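Local coordinates for beta-lactamase-related domain-containing protein (Bacteroides dorei DSM 17855, PDB 5TGF) that is of unknown function but belongs to the beta-lactamase family, is probably a serine hydrolase, and binds calcium, at residues L207-Y218 with P294-F305. Numbering follows the deposited sequence.
Sequences LNDYIRFLKMIY and PWINKRDGVYGF
Helix 207-218 lies along one face of the hairpin 294-305, its axis 8.5 Å from strand 302-305 and running nearly antiparallel to it (156°), with L214 facing Y303. At the N-terminal end of the helix the rings of Y210 and F305 stack face to face, centroids 4.4 Å apart and planes 24° from parallel. Y210 CG stands anti to its own backbone N, which lays the ring beside P294, and P294 CB touches Y210 CE1 at 3.3 Å; the phenol OH is hydrogen-bonded to the carbonyl of A59. L207 CD1 reaches the carbonyl O of F305 at 3.5 Å. Midway along, L214 CD1 rests against P294 CB and F305 CB and meets G304 O at 3.3 Å, while L214 CB meets Y303 CD1. This is the helix-on-sheet packing of the serine beta-lactamase fold: the two hairpin strands are inner members of the antiparallel sheet, and helix 328-337 packs on their other face, against W295. Y303, its CG held between backbone N and carbonyl carbon (chi1 62°), turns one ring face to the helix backbone, with K215 CA 4.0 Å from the ring centroid in a CH-pi contact. Y218 leans obliquely on Y303, receives I296 CG2 at its ring edge, and extends its OH to G301 CA, 3.1 Å away, at the G1 beta bulge where G301 and V302 both face N297.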
loop_
_atom_site.group_PDB
_atom_site.type_symbol
_atom_site.label_atom_id
_atom_site.label_comp_id
_atom_site.label_asym_id
_atom_site.label_seq_id
_atom_site.Cartn_x
_atom_site.Cartn_y
_atom_site.Cartn_z
ATOM N N LEU A 207 -3.002 -5.566 -13.424
ATOM C CA LEU A 207 -1.591 -5.885 -13.456
ATOM C C LEU A 207 -0.801 -4.832 -14.244
ATOM O O LEU A 207 0.212 -4.329 -13.727
ATOM C CB LEU A 207 -1.347 -7.249 -14.080
ATOM C CG LEU A 207 0.135 -7.643 -14.233
ATOM C CD1 LEU A 207 0.756 -7.845 -12.854
ATOM C CD2 LEU A 207 0.337 -8.862 -15.119
ATOM N N ASN A 208 -1.291 -4.457 -15.442
ATOM C CA ASN A 208 -0.556 -3.538 -16.311
ATOM C C ASN A 208 -0.460 -2.154 -15.684
ATOM O O ASN A 208 0.606 -1.563 -15.694
ATOM C CB ASN A 208 -1.187 -3.459 -17.716
ATOM C CG ASN A 208 -1.003 -4.743 -18.513
ATOM O OD1 ASN A 208 -0.107 -5.549 -18.226
ATOM N ND2 ASN A 208 -1.893 -4.974 -19.488
ATOM N N ASP A 209 -1.545 -1.673 -15.075
ATOM C CA ASP A 209 -1.525 -0.385 -14.403
ATOM C C ASP A 209 -0.537 -0.369 -13.241
ATOM O O ASP A 209 0.272 0.550 -13.126
ATOM C CB ASP A 209 -2.910 0.002 -13.910
ATOM C CG ASP A 209 -3.767 0.611 -14.996
ATOM O OD1 ASP A 209 -3.373 0.589 -16.205
ATOM O OD2 ASP A 209 -4.833 1.127 -14.617
ATOM N N TYR A 210 -0.605 -1.362 -12.352
ATOM C CA TYR A 210 0.181 -1.278 -11.125
ATOM C C TYR A 210 1.683 -1.483 -11.399
ATOM O O TYR A 210 2.535 -0.910 -10.726
ATOM C CB TYR A 210 -0.323 -2.317 -10.087
ATOM C CG TYR A 210 -0.027 -1.961 -8.653
ATOM C CD1 TYR A 210 1.251 -2.110 -8.128
ATOM C CD2 TYR A 210 -1.030 -1.528 -7.790
ATOM C CE1 TYR A 210 1.517 -1.843 -6.800
ATOM C CE2 TYR A 210 -0.747 -1.198 -6.473
ATOM C CZ TYR A 210 0.519 -1.352 -5.985
ATOM O OH TYR A 210 0.809 -0.994 -4.691
ATOM N N ILE A 211 2.001 -2.273 -12.415
ATOM C CA ILE A 211 3.398 -2.418 -12.837
ATOM C C ILE A 211 3.988 -1.059 -13.266
ATOM O O ILE A 211 5.153 -0.801 -13.018
ATOM C CB ILE A 211 3.506 -3.496 -13.956
ATOM C CG1 ILE A 211 3.509 -4.902 -13.327
ATOM C CG2 ILE A 211 4.787 -3.364 -14.775
ATOM C CD1 ILE A 211 4.799 -5.252 -12.566
ATOM N N ARG A 212 3.196 -0.211 -13.927
ATOM C CA ARG A 212 3.671 1.143 -14.283
ATOM C C ARG A 212 4.009 1.974 -13.070
ATOM O O ARG A 212 5.044 2.685 -13.047
ATOM C CB ARG A 212 2.664 1.907 -15.168
ATOM C CG ARG A 212 2.388 1.250 -16.513
ATOM C CD ARG A 212 1.098 1.780 -17.118
ATOM N NE ARG A 212 0.891 1.216 -18.442
ATOM C CZ ARG A 212 1.288 1.785 -19.568
ATOM N NH1 ARG A 212 1.844 2.974 -19.557
ATOM N NH2 ARG A 212 1.101 1.163 -20.709
ATOM N N PHE A 213 3.151 1.888 -12.049
ATOM C CA PHE A 213 3.388 2.531 -10.767
ATOM C C PHE A 213 4.700 2.073 -10.104
ATOM O O PHE A 213 5.486 2.906 -9.668
ATOM C CB PHE A 213 2.204 2.237 -9.803
ATOM C CG PHE A 213 2.433 2.738 -8.407
ATOM C CD1 PHE A 213 2.374 4.087 -8.124
ATOM C CD2 PHE A 213 2.815 1.864 -7.388
ATOM C CE1 PHE A 213 2.641 4.564 -6.848
ATOM C CE2 PHE A 213 3.084 2.330 -6.096
ATOM C CZ PHE A 213 3.000 3.689 -5.825
ATOM N N LEU A 214 4.894 0.758 -10.014
ATOM C CA LEU A 214 6.087 0.178 -9.371
ATOM C C LEU A 214 7.397 0.562 -10.119
ATOM O O LEU A 214 8.400 0.904 -9.488
ATOM C CB LEU A 214 5.959 -1.339 -9.281
ATOM C CG LEU A 214 5.027 -1.889 -8.190
ATOM C CD1 LEU A 214 4.877 -3.388 -8.366
ATOM C CD2 LEU A 214 5.510 -1.530 -6.799
ATOM N N LYS A 215 7.331 0.594 -11.445
ATOM C CA LYS A 215 8.467 1.048 -12.258
ATOM C C LYS A 215 8.871 2.470 -11.868
ATOM O O LYS A 215 10.061 2.757 -11.657
ATOM C CB LYS A 215 8.125 0.979 -13.744
ATOM C CG LYS A 215 9.289 1.318 -14.682
ATOM C CD LYS A 215 8.884 1.392 -16.147
ATOM C CE LYS A 215 10.112 1.730 -17.010
ATOM N NZ LYS A 215 9.766 1.859 -18.450
HETATM N N MSE A 216 7.892 3.362 -11.769
HETATM C CA MSE A 216 8.119 4.715 -11.290
HETATM C C MSE A 216 8.793 4.737 -9.947
HETATM O O MSE A 216 9.744 5.494 -9.740
HETATM C CB MSE A 216 6.802 5.499 -11.289
HETATM C CG MSE A 216 7.004 6.978 -10.921
HETATM SE SE MSE A 216 6.783 7.293 -8.985
HETATM C CE MSE A 216 4.876 6.818 -8.789
ATOM N N ILE A 217 8.276 3.974 -8.976
ATOM C CA ILE A 217 8.862 3.954 -7.653
ATOM C C ILE A 217 10.292 3.407 -7.699
ATOM O O ILE A 217 11.178 3.915 -6.997
ATOM C CB ILE A 217 7.986 3.096 -6.673
ATOM C CG1 ILE A 217 6.637 3.782 -6.450
ATOM C CG2 ILE A 217 8.649 2.920 -5.335
ATOM C CD1 ILE A 217 6.686 5.095 -5.691
ATOM N N TYR A 218 10.482 2.343 -8.464
ATOM C CA TYR A 218 11.782 1.681 -8.607
ATOM C C TYR A 218 12.842 2.646 -9.157
ATOM O O TYR A 218 14.017 2.539 -8.814
ATOM C CB TYR A 218 11.678 0.453 -9.520
ATOM C CG TYR A 218 13.006 -0.290 -9.617
ATOM C CD1 TYR A 218 13.397 -1.167 -8.614
ATOM C CD2 TYR A 218 13.867 -0.111 -10.707
ATOM C CE1 TYR A 218 14.624 -1.822 -8.654
ATOM C CE2 TYR A 218 15.079 -0.796 -10.777
ATOM C CZ TYR A 218 15.446 -1.639 -9.723
ATOM O OH TYR A 218 16.614 -2.354 -9.736
ATOM N N PRO A 294 2.331 -6.532 -4.270
ATOM C CA PRO A 294 3.351 -5.793 -4.946
ATOM C C PRO A 294 4.632 -5.674 -4.118
ATOM O O PRO A 294 4.572 -5.445 -2.904
ATOM C CB PRO A 294 2.692 -4.433 -5.127
ATOM C CG PRO A 294 1.846 -4.268 -3.882
ATOM C CD PRO A 294 1.513 -5.654 -3.405
ATOM N N TRP A 295 5.788 -5.770 -4.760
ATOM C CA TRP A 295 7.028 -5.568 -4.031
ATOM C C TRP A 295 8.158 -5.033 -4.873
ATOM O O TRP A 295 8.172 -5.187 -6.116
ATOM C CB TRP A 295 7.457 -6.857 -3.351
ATOM C CG TRP A 295 8.208 -7.815 -4.218
ATOM C CD1 TRP A 295 9.551 -8.071 -4.167
ATOM C CD2 TRP A 295 7.665 -8.732 -5.180
ATOM N NE1 TRP A 295 9.888 -9.019 -5.114
ATOM C CE2 TRP A 295 8.749 -9.490 -5.699
ATOM C CE3 TRP A 295 6.368 -9.000 -5.648
ATOM C CZ2 TRP A 295 8.584 -10.468 -6.709
ATOM C CZ3 TRP A 295 6.197 -9.969 -6.651
ATOM C CH2 TRP A 295 7.303 -10.713 -7.143
ATOM N N ILE A 296 9.139 -4.488 -4.172
ATOM C CA ILE A 296 10.424 -4.146 -4.756
ATOM C C ILE A 296 11.499 -4.782 -3.871
ATOM O O ILE A 296 11.432 -4.693 -2.629
ATOM C CB ILE A 296 10.613 -2.638 -4.794
ATOM C CG1 ILE A 296 9.668 -1.996 -5.811
ATOM C CG2 ILE A 296 12.052 -2.266 -5.078
ATOM C CD1 ILE A 296 9.732 -0.481 -5.775
ATOM N N ASN A 297 12.488 -5.430 -4.497
ATOM C CA ASN A 297 13.704 -5.868 -3.805
ATOM C C ASN A 297 14.916 -5.204 -4.462
ATOM O O ASN A 297 15.294 -5.536 -5.616
ATOM C CB ASN A 297 13.829 -7.389 -3.803
ATOM C CG ASN A 297 15.016 -7.876 -2.953
ATOM O OD1 ASN A 297 16.160 -7.469 -3.167
ATOM N ND2 ASN A 297 14.735 -8.693 -1.958
ATOM N N LYS A 298 15.479 -4.226 -3.770
ATOM C CA LYS A 298 16.565 -3.438 -4.356
ATOM C C LYS A 298 17.853 -4.238 -4.555
ATOM O O LYS A 298 18.628 -3.915 -5.420
ATOM C CB LYS A 298 16.845 -2.188 -3.539
ATOM C CG LYS A 298 15.659 -1.235 -3.483
ATOM C CD LYS A 298 16.007 0.003 -2.689
ATOM C CE LYS A 298 14.749 0.690 -2.185
ATOM N NZ LYS A 298 15.036 2.068 -1.745
ATOM N N ARG A 299 18.096 -5.232 -3.715
ATOM C CA ARG A 299 19.270 -6.062 -3.851
ATOM C C ARG A 299 19.190 -6.978 -5.063
ATOM O O ARG A 299 20.181 -7.108 -5.770
ATOM C CB ARG A 299 19.479 -6.885 -2.596
ATOM C CG ARG A 299 19.970 -6.021 -1.448
ATOM C CD ARG A 299 20.713 -6.868 -0.442
ATOM N NE ARG A 299 21.115 -6.067 0.707
ATOM C CZ ARG A 299 21.432 -6.584 1.883
ATOM N NH1 ARG A 299 21.392 -7.910 2.052
ATOM N NH2 ARG A 299 21.794 -5.774 2.876
ATOM N N ASP A 300 18.011 -7.546 -5.321
ATOM C CA ASP A 300 17.738 -8.306 -6.561
ATOM C C ASP A 300 17.659 -7.420 -7.802
ATOM O O ASP A 300 17.767 -7.915 -8.892
ATOM C CB ASP A 300 16.414 -9.061 -6.480
ATOM C CG ASP A 300 16.368 -10.099 -5.366
ATOM O OD1 ASP A 300 17.461 -10.530 -4.938
ATOM O OD2 ASP A 300 15.225 -10.481 -4.943
ATOM N N GLY A 301 17.371 -6.138 -7.624
ATOM C CA GLY A 301 17.038 -5.241 -8.726
ATOM C C GLY A 301 15.679 -5.550 -9.364
ATOM O O GLY A 301 15.499 -5.376 -10.572
ATOM N N VAL A 302 14.746 -6.029 -8.541
ATOM C CA VAL A 302 13.475 -6.558 -8.983
ATOM C C VAL A 302 12.301 -5.667 -8.526
ATOM O O VAL A 302 12.293 -5.146 -7.387
ATOM C CB VAL A 302 13.278 -7.997 -8.439
ATOM C CG1 VAL A 302 11.837 -8.388 -8.462
ATOM C CG2 VAL A 302 14.087 -9.016 -9.245
ATOM N N TYR A 303 11.322 -5.491 -9.409
ATOM C CA TYR A 303 9.964 -5.192 -8.967
ATOM C C TYR A 303 8.968 -6.179 -9.581
ATOM O O TYR A 303 9.213 -6.746 -10.649
ATOM C CB TYR A 303 9.593 -3.726 -9.193
ATOM C CG TYR A 303 9.591 -3.279 -10.640
ATOM C CD1 TYR A 303 8.430 -3.306 -11.372
ATOM C CD2 TYR A 303 10.740 -2.779 -11.245
ATOM C CE1 TYR A 303 8.393 -2.921 -12.687
ATOM C CE2 TYR A 303 10.707 -2.331 -12.567
ATOM C CZ TYR A 303 9.517 -2.426 -13.277
ATOM O OH TYR A 303 9.415 -2.051 -14.590
ATOM N N GLY A 304 7.930 -6.521 -8.817
ATOM C CA GLY A 304 6.898 -7.406 -9.281
ATOM C C GLY A 304 5.526 -7.158 -8.671
ATOM O O GLY A 304 5.366 -6.512 -7.603
ATOM N N PHE A 305 4.541 -7.815 -9.249
ATOM C CA PHE A 305 3.179 -7.682 -8.744
ATOM C C PHE A 305 2.441 -8.953 -9.081
ATOM O O PHE A 305 2.429 -9.381 -10.249
ATOM C CB PHE A 305 2.501 -6.469 -9.358
ATOM C CG PHE A 305 1.099 -6.219 -8.845
ATOM C CD1 PHE A 305 0.816 -6.312 -7.483
ATOM C CD2 PHE A 305 0.120 -5.727 -9.687
ATOM C CE1 PHE A 305 -0.433 -6.003 -6.978
ATOM C CE2 PHE A 305 -1.140 -5.431 -9.204
ATOM C CZ PHE A 305 -1.431 -5.588 -7.851
#